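Local atomic coordinates of proteasome activator protein PA26 (Trypanosoma brucei, PDB entry 1YAR), a protein that probably binds the end rings of the 20S proteasome and opens its entrance gate, so stimulating peptide hydrolysis without using ATP. Residues Y154-L165 / L185-F196. Numbering follows the deposited sequence. Where two conformers were deposited one is given.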
ATOM      1  N   TYR O 154      51.554 -78.312  83.083  1.00 30.92           N
ATOM      2  CA  TYR O 154      52.348 -78.144  84.312  1.00 30.11           C
ATOM      3  C   TYR O 154      52.926 -79.472  84.809  1.00 30.24           C
ATOM      4  O   TYR O 154      54.131 -79.576  85.033  1.00 30.05           O
ATOM      5  CB  TYR O 154      51.506 -77.464  85.396  1.00 30.42           C
ATOM      6  CG  TYR O 154      52.118 -77.432  86.787  1.00 29.11           C
ATOM      7  CD1 TYR O 154      53.208 -76.610  87.078  1.00 28.51           C
ATOM      8  CD2 TYR O 154      51.570 -78.204  87.827  1.00 30.95           C
ATOM      9  CE1 TYR O 154      53.769 -76.588  88.352  1.00 29.50           C
ATOM     10  CE2 TYR O 154      52.115 -78.185  89.106  1.00 29.81           C
ATOM     11  CZ  TYR O 154      53.197 -77.371  89.367  1.00 29.87           C
ATOM     12  OH  TYR O 154      53.735 -77.346  90.632  1.00 30.41           O
ATOM     13  N   LEU O 155      52.065 -80.480  84.964  1.00 29.83           N
ATOM     14  CA  LEU O 155      52.492 -81.823  85.405  1.00 30.14           C
ATOM     15  C   LEU O 155      53.548 -82.451  84.484  1.00 30.92           C
ATOM     16  O   LEU O 155      54.552 -82.983  84.969  1.00 30.77           O
ATOM     17  CB  LEU O 155      51.278 -82.743  85.618  1.00 29.55           C
ATOM     18  CG  LEU O 155      50.305 -82.205  86.681  1.00 28.70           C
ATOM     19  CD1 LEU O 155      49.002 -83.045  86.744  1.00 28.43           C
ATOM     20  CD2 LEU O 155      50.977 -82.077  88.060  1.00 29.01           C
ATOM     21  N   SER O 156      53.312 -82.374  83.171  0.50 31.13           N
ATOM     22  CA  SER O 156      54.276 -82.810  82.160  0.50 31.61           C
ATOM     23  C   SER O 156      55.641 -82.197  82.448  0.50 31.56           C
ATOM     24  O   SER O 156      56.621 -82.912  82.656  0.50 31.79           O
ATOM     25  CB  SER O 156      53.838 -82.376  80.752  0.50 31.91           C
ATOM     26  OG  SER O 156      52.476 -82.681  80.488  0.50 33.25           O
ATOM     27  N   ALA O 157      55.673 -80.865  82.481  1.00 31.47           N
ATOM     28  CA  ALA O 157      56.907 -80.084  82.618  1.00 31.48           C
ATOM     29  C   ALA O 157      57.630 -80.407  83.935  1.00 31.50           C
ATOM     30  O   ALA O 157      58.846 -80.624  83.960  1.00 31.26           O
ATOM     31  CB  ALA O 157      56.578 -78.585  82.555  1.00 31.98           C
ATOM     32  N   ARG O 158      56.859 -80.464  85.017  1.00 31.03           N
ATOM     33  CA  ARG O 158      57.423 -80.726  86.336  1.00 30.89           C
ATOM     34  C   ARG O 158      57.946 -82.159  86.450  1.00 30.71           C
ATOM     35  O   ARG O 158      59.023 -82.380  86.999  1.00 30.66           O
ATOM     36  CB  ARG O 158      56.395 -80.422  87.441  1.00 30.06           C
ATOM     37  CG  ARG O 158      57.036 -79.786  88.667  1.00 30.27           C
ATOM     38  CD  ARG O 158      56.167 -79.701  89.901  1.00 30.92           C
ATOM     39  NE  ARG O 158      56.795 -78.867  90.936  1.00 29.18           N
ATOM     40  CZ  ARG O 158      57.487 -79.337  91.982  1.00 31.61           C
ATOM     41  NH1 ARG O 158      57.638 -80.647  92.172  1.00 31.30           N
ATOM     42  NH2 ARG O 158      58.003 -78.492  92.860  1.00 32.92           N
ATOM     43  N   SER O 159      57.196 -83.117  85.904  0.50 30.85           N
ATOM     44  CA  SER O 159      57.552 -84.540  85.984  0.50 31.17           C
ATOM     45  C   SER O 159      58.856 -84.902  85.260  0.50 31.45           C
ATOM     46  O   SER O 159      59.570 -85.811  85.693  0.50 31.54           O
ATOM     47  CB  SER O 159      56.396 -85.417  85.493  0.50 30.85           C
ATOM     48  OG  SER O 159      56.257 -85.346  84.087  0.50 30.93           O
ATOM     49  N   THR O 160      59.156 -84.192  84.168  1.00 31.45           N
ATOM     50  CA  THR O 160      60.430 -84.322  83.458  1.00 31.80           C
ATOM     51  C   THR O 160      61.596 -83.894  84.348  1.00 31.72           C
ATOM     52  O   THR O 160      62.583 -84.618  84.477  1.00 31.77           O
ATOM     53  CB  THR O 160      60.419 -83.472  82.158  1.00 32.31           C
ATOM     54  OG1 THR O 160      59.338 -83.892  81.330  1.00 33.12           O
ATOM     55  CG2 THR O 160      61.661 -83.747  81.300  1.00 32.59           C
ATOM     56  N   VAL O 161      61.454 -82.733  84.985  1.00 31.42           N
ATOM     57  CA  VAL O 161      62.474 -82.202  85.876  1.00 31.43           C
ATOM     58  C   VAL O 161      62.591 -83.041  87.160  1.00 32.10           C
ATOM     59  O   VAL O 161      63.697 -83.334  87.610  1.00 31.58           O
ATOM     60  CB  VAL O 161      62.254 -80.685  86.138  1.00 31.50           C
ATOM     61  CG1 VAL O 161      63.203 -80.136  87.211  1.00 29.48           C
ATOM     62  CG2 VAL O 161      62.423 -79.906  84.827  1.00 30.91           C
ATOM     63  N   GLU O 162      61.455 -83.441  87.730  1.00 33.16           N
ATOM     64  CA  GLU O 162      61.470 -84.310  88.913  1.00 34.13           C
ATOM     65  C   GLU O 162      62.298 -85.571  88.669  1.00 35.20           C
ATOM     66  O   GLU O 162      63.186 -85.898  89.469  1.00 35.16           O
ATOM     67  CB  GLU O 162      60.050 -84.655  89.353  1.00 33.59           C
ATOM     68  CG  GLU O 162      59.318 -83.494  90.016  1.00 33.36           C
ATOM     69  CD  GLU O 162      57.817 -83.717  90.113  1.00 32.72           C
ATOM     70  OE1 GLU O 162      57.357 -84.832  89.785  1.00 32.99           O
ATOM     71  OE2 GLU O 162      57.091 -82.775  90.513  1.00 33.60           O
ATOM     72  N   ASP O 163      62.029 -86.250  87.552  1.00 36.70           N
ATOM     73  CA  ASP O 163      62.715 -87.500  87.199  1.00 38.61           C
ATOM     74  C   ASP O 163      64.220 -87.319  87.094  1.00 38.44           C
ATOM     75  O   ASP O 163      64.980 -88.188  87.538  1.00 38.79           O
ATOM     76  CB  ASP O 163      62.200 -88.068  85.871  1.00 39.16           C
ATOM     77  CG  ASP O 163      61.156 -89.146  86.056  1.00 43.74           C
ATOM     78  OD1 ASP O 163      61.001 -89.639  87.199  1.00 47.25           O
ATOM     79  OD2 ASP O 163      60.441 -89.569  85.103  1.00 47.17           O
ATOM     80  N   LYS O 164      64.646 -86.201  86.508  1.00 37.59           N
ATOM     81  CA  LYS O 164      66.067 -85.925  86.362  1.00 37.85           C
ATOM     82  C   LYS O 164      66.718 -85.629  87.702  1.00 37.61           C
ATOM     83  O   LYS O 164      67.851 -86.049  87.955  1.00 37.58           O
ATOM     84  CB  LYS O 164      66.310 -84.770  85.399  1.00 38.06           C
ATOM     85  CG  LYS O 164      66.162 -85.133  83.937  1.00 39.76           C
ATOM     86  CD  LYS O 164      66.634 -83.985  83.073  1.00 44.15           C
ATOM     87  CE  LYS O 164      65.687 -83.723  81.924  1.00 45.58           C
ATOM     88  NZ  LYS O 164      65.948 -82.338  81.395  1.00 48.50           N
ATOM     89  N   LEU O 165      65.999 -84.910  88.555  1.00 36.82           N
ATOM     90  CA  LEU O 165      66.519 -84.538  89.855  1.00 37.41           C
ATOM     91  C   LEU O 165      66.597 -85.737  90.806  1.00 38.30           C
ATOM     92  O   LEU O 165      67.526 -85.841  91.609  1.00 38.82           O
ATOM     93  CB  LEU O 165      65.665 -83.431  90.486  1.00 36.44           C
ATOM     94  CG  LEU O 165      65.872 -82.000  89.962  1.00 34.88           C
ATOM     95  CD1 LEU O 165      64.836 -81.055  90.567  1.00 32.68           C
ATOM     96  CD2 LEU O 165      67.301 -81.529  90.248  1.00 33.08           C
ATOM     97  N   LEU O 185      69.078 -76.937  86.778  1.00 28.28           N
ATOM     98  CA  LEU O 185      67.928 -77.843  86.769  1.00 28.51           C
ATOM     99  C   LEU O 185      67.073 -77.712  88.056  1.00 28.78           C
ATOM    100  O   LEU O 185      65.838 -77.729  88.016  1.00 27.86           O
ATOM    101  CB  LEU O 185      68.387 -79.283  86.554  1.00 28.76           C
ATOM    102  CG  LEU O 185      67.289 -80.352  86.488  1.00 29.66           C
ATOM    103  CD1 LEU O 185      66.423 -80.141  85.243  1.00 30.27           C
ATOM    104  CD2 LEU O 185      67.890 -81.750  86.496  1.00 28.91           C
ATOM    105  N   LEU O 186      67.739 -77.570  89.199  1.00 29.06           N
ATOM    106  CA  LEU O 186      67.049 -77.344  90.458  1.00 29.64           C
ATOM    107  C   LEU O 186      66.296 -76.021  90.451  1.00 29.05           C
ATOM    108  O   LEU O 186      65.134 -75.949  90.849  1.00 28.87           O
ATOM    109  CB  LEU O 186      68.062 -77.377  91.613  1.00 30.13           C
ATOM    110  CG  LEU O 186      67.497 -77.311  93.028  1.00 32.39           C
ATOM    111  CD1 LEU O 186      66.454 -78.391  93.295  1.00 34.09           C
ATOM    112  CD2 LEU O 186      68.641 -77.387  94.045  1.00 31.64           C
ATOM    113  N   LEU O 187      66.955 -74.971  89.981  1.00 28.33           N
ATOM    114  CA  LEU O 187      66.292 -73.671  89.867  1.00 28.61           C
ATOM    115  C   LEU O 187      65.172 -73.708  88.814  1.00 28.29           C
ATOM    116  O   LEU O 187      64.185 -72.992  88.934  1.00 28.03           O
ATOM    117  CB  LEU O 187      67.303 -72.588  89.528  1.00 28.32           C
ATOM    118  CG  LEU O 187      68.272 -72.193  90.655  1.00 28.40           C
ATOM    119  CD1 LEU O 187      69.324 -71.284  90.133  1.00 29.65           C
ATOM    120  CD2 LEU O 187      67.521 -71.539  91.843  1.00 29.74           C
ATOM    121  N   GLU O 188      65.330 -74.538  87.781  1.00 28.77           N
ATOM    122  CA  GLU O 188      64.258 -74.678  86.785  1.00 29.53           C
ATOM    123  C   GLU O 188      62.963 -75.265  87.392  1.00 29.96           C
ATOM    124  O   GLU O 188      61.851 -74.922  86.957  1.00 29.51           O
ATOM    125  CB  GLU O 188      64.715 -75.488  85.571  1.00 29.78           C
ATOM    126  CG  GLU O 188      63.729 -75.400  84.418  1.00 31.15           C
ATOM    127  CD  GLU O 188      64.052 -76.337  83.279  1.00 34.93           C
ATOM    128  OE1 GLU O 188      63.170 -76.494  82.406  1.00 38.62           O
ATOM    129  OE2 GLU O 188      65.165 -76.906  83.254  1.00 35.65           O
ATOM    130  N   LEU O 189      63.103 -76.114  88.419  1.00 29.88           N
ATOM    131  CA  LEU O 189      61.947 -76.691  89.108  1.00 29.46           C
ATOM    132  C   LEU O 189      61.131 -75.604  89.771  1.00 29.05           C
ATOM    133  O   LEU O 189      59.895 -75.569  89.648  1.00 28.39           O
ATOM    134  CB  LEU O 189      62.383 -77.719  90.162  1.00 29.95           C
ATOM    135  CG  LEU O 189      61.287 -78.492  90.904  1.00 30.47           C
ATOM    136  CD1 LEU O 189      60.588 -79.454  89.957  1.00 31.28           C
ATOM    137  CD2 LEU O 189      61.885 -79.229  92.142  1.00 30.54           C
ATOM    138  N   ARG O 190      61.832 -74.710  90.467  1.00 27.94           N
ATOM    139  CA  ARG O 190      61.211 -73.549  91.078  1.00 28.31           C
ATOM    140  C   ARG O 190      60.614 -72.648  89.996  1.00 27.31           C
ATOM    141  O   ARG O 190      59.557 -72.057  90.211  1.00 27.07           O
ATOM    142  CB  ARG O 190      62.248 -72.785  91.899  1.00 28.25           C
ATOM    143  CG  ARG O 190      61.739 -71.584  92.612  1.00 32.28           C
ATOM    144  CD  ARG O 190      62.778 -70.983  93.520  1.00 38.08           C
ATOM    145  NE  ARG O 190      62.401 -69.652  93.969  1.00 42.87           N
ATOM    146  CZ  ARG O 190      62.689 -68.539  93.308  1.00 46.47           C
ATOM    147  NH1 ARG O 190      63.367 -68.597  92.164  1.00 47.85           N
ATOM    148  NH2 ARG O 190      62.311 -67.363  93.794  1.00 47.44           N
ATOM    149  N   GLN O 191      61.302 -72.544  88.851  1.00 27.18           N
ATOM    150  CA  GLN O 191      60.880 -71.620  87.796  1.00 27.00           C
ATOM    151  C   GLN O 191      59.605 -72.114  87.129  1.00 27.41           C
ATOM    152  O   GLN O 191      58.751 -71.304  86.732  1.00 27.64           O
ATOM    153  CB  GLN O 191      61.972 -71.377  86.749  1.00 26.56           C
ATOM    154  CG  GLN O 191      61.791 -69.997  86.021  1.00 26.30           C
ATOM    155  CD  GLN O 191      61.719 -68.815  86.993  1.00 27.28           C
ATOM    156  OE1 GLN O 191      62.589 -68.665  87.860  1.00 27.95           O
ATOM    157  NE2 GLN O 191      60.700 -67.977  86.846  1.00 26.07           N
ATOM    158  N   ILE O 192      59.487 -73.431  86.988  1.00 26.82           N
ATOM    159  CA  ILE O 192      58.262 -74.028  86.479  1.00 27.13           C
ATOM    160  C   ILE O 192      57.098 -73.689  87.419  1.00 27.41           C
ATOM    161  O   ILE O 192      56.049 -73.226  86.961  1.00 26.25           O
ATOM    162  CB  ILE O 192      58.417 -75.559  86.279  1.00 27.61           C
ATOM    163  CG1 ILE O 192      59.271 -75.849  85.053  1.00 27.31           C
ATOM    164  CG2 ILE O 192      57.038 -76.241  86.141  1.00 27.50           C
ATOM    165  CD1 ILE O 192      59.852 -77.257  85.028  1.00 26.36           C
ATOM    166  N   ASP O 193      57.283 -73.893  88.733  1.00 26.66           N
ATOM    167  CA  ASP O 193      56.242 -73.511  89.699  1.00 26.75           C
ATOM    168  C   ASP O 193      55.863 -72.036  89.601  1.00 26.50           C
ATOM    169  O   ASP O 193      54.681 -71.704  89.522  1.00 26.46           O
ATOM    170  CB  ASP O 193      56.639 -73.853  91.130  1.00 27.02           C
ATOM    171  CG  ASP O 193      56.643 -75.342  91.382  1.00 28.69           C
ATOM    172  OD1 ASP O 193      56.224 -76.125  90.491  1.00 30.74           O
ATOM    173  OD2 ASP O 193      57.079 -75.834  92.432  1.00 31.27           O
ATOM    174  N   ALA O 194      56.858 -71.159  89.598  1.00 25.22           N
ATOM    175  CA  ALA O 194      56.590 -69.732  89.492  1.00 25.26           C
ATOM    176  C   ALA O 194      55.922 -69.373  88.156  1.00 25.30           C
ATOM    177  O   ALA O 194      54.944 -68.628  88.136  1.00 24.32           O
ATOM    178  CB  ALA O 194      57.880 -68.922  89.664  1.00 25.01           C
ATOM    179  N   ASP O 195      56.466 -69.890  87.059  1.00 25.17           N
ATOM    180  CA  ASP O 195      56.012 -69.476  85.730  1.00 25.60           C
ATOM    181  C   ASP O 195      54.588 -69.917  85.445  1.00 25.41           C
ATOM    182  O   ASP O 195      53.877 -69.232  84.721  1.00 25.62           O
ATOM    183  CB  ASP O 195      56.945 -69.983  84.633  1.00 25.12           C
ATOM    184  CG  ASP O 195      58.169 -69.098  84.452  1.00 27.65           C
ATOM    185  OD1 ASP O 195      58.337 -68.110  85.209  1.00 26.77           O
ATOM    186  OD2 ASP O 195      59.030 -69.319  83.566  1.00 28.74           O
ATOM    187  N   PHE O 196      54.169 -71.060  85.993  1.00 25.09           N
ATOM    188  CA  PHE O 196      52.790 -71.487  85.783  1.00 25.81           C
ATOM    189  C   PHE O 196      51.796 -70.638  86.526  1.00 26.29           C
ATOM    190  O   PHE O 196      50.695 -70.392  86.027  1.00 26.53           O
ATOM    191  CB  PHE O 196      52.587 -73.000  85.993  1.00 25.72           C
ATOM    192  CG  PHE O 196      52.922 -73.793  84.765  1.00 25.56           C
ATOM    193  CD1 PHE O 196      54.239 -74.133  84.481  1.00 24.51           C
ATOM    194  CD2 PHE O 196      51.933 -74.119  83.847  1.00 25.44           C
ATOM    195  CE1 PHE O 196      54.569 -74.831  83.314  1.00 26.07           C
ATOM    196  CE2 PHE O 196      52.233 -74.832  82.688  1.00 25.82           C
ATOM    197  CZ  PHE O 196      53.565 -75.177  82.407  1.00 26.67           C
TER
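Asp-193 OD1 is gripped twice from helix 150-166: Arg-158 NE donates to it over 2.8 Å, and Tyr-154 OH reaches it over another 2.8 Å from above the carboxylate plane. Arg-158 NH2 takes Asp-193 OD2, so guanidinium and carboxylate meet side-on, their planes only 10° apart. The arginine chain, extended from CG to NE, carries the guanidinium across to helix 183-226 and still has NH1 for Glu-162 OE2, whose carboxylate also binds Ser-182 of a neighbouring subunit; this salt-bridge network, joined by Tyr-61 at Asp-193 OD2, satisfies the buried carboxylate of Asp-193. Leu-189 CD1 lies over one guanidinium face, 3.7 Å from Arg-158 CZ, an apolar cover, while the acids are met at the edge. Tyr-154, with CG anti to the backbone N (chi1 170°), turns its ring edge toward the face of Phe-196 in a T-shaped pair, centroids 5.4 Å apart, while its CA makes a CH-pi contact over the same ring. Short, branched Val-161 is a knob among Leu-185, Glu-188, Leu-189 and Ile-192, its CG2 3.7 Å from Ile-192 CD1. Small Ala-157 suits the place beside Ile-192 and Phe-196, and Leu-165 CD1 closes on Leu-189 CD2 at 3.8 Å. Segments 154-165 and 185-196 run antiparallel (158°), their axes 9.8 Å apart at closest approach. Helix 71-99 packs on Tyr-154 and Asp-193, helix 24-57 also touches Asp-193, and helix 64-67 meets Leu-165 and Leu-189.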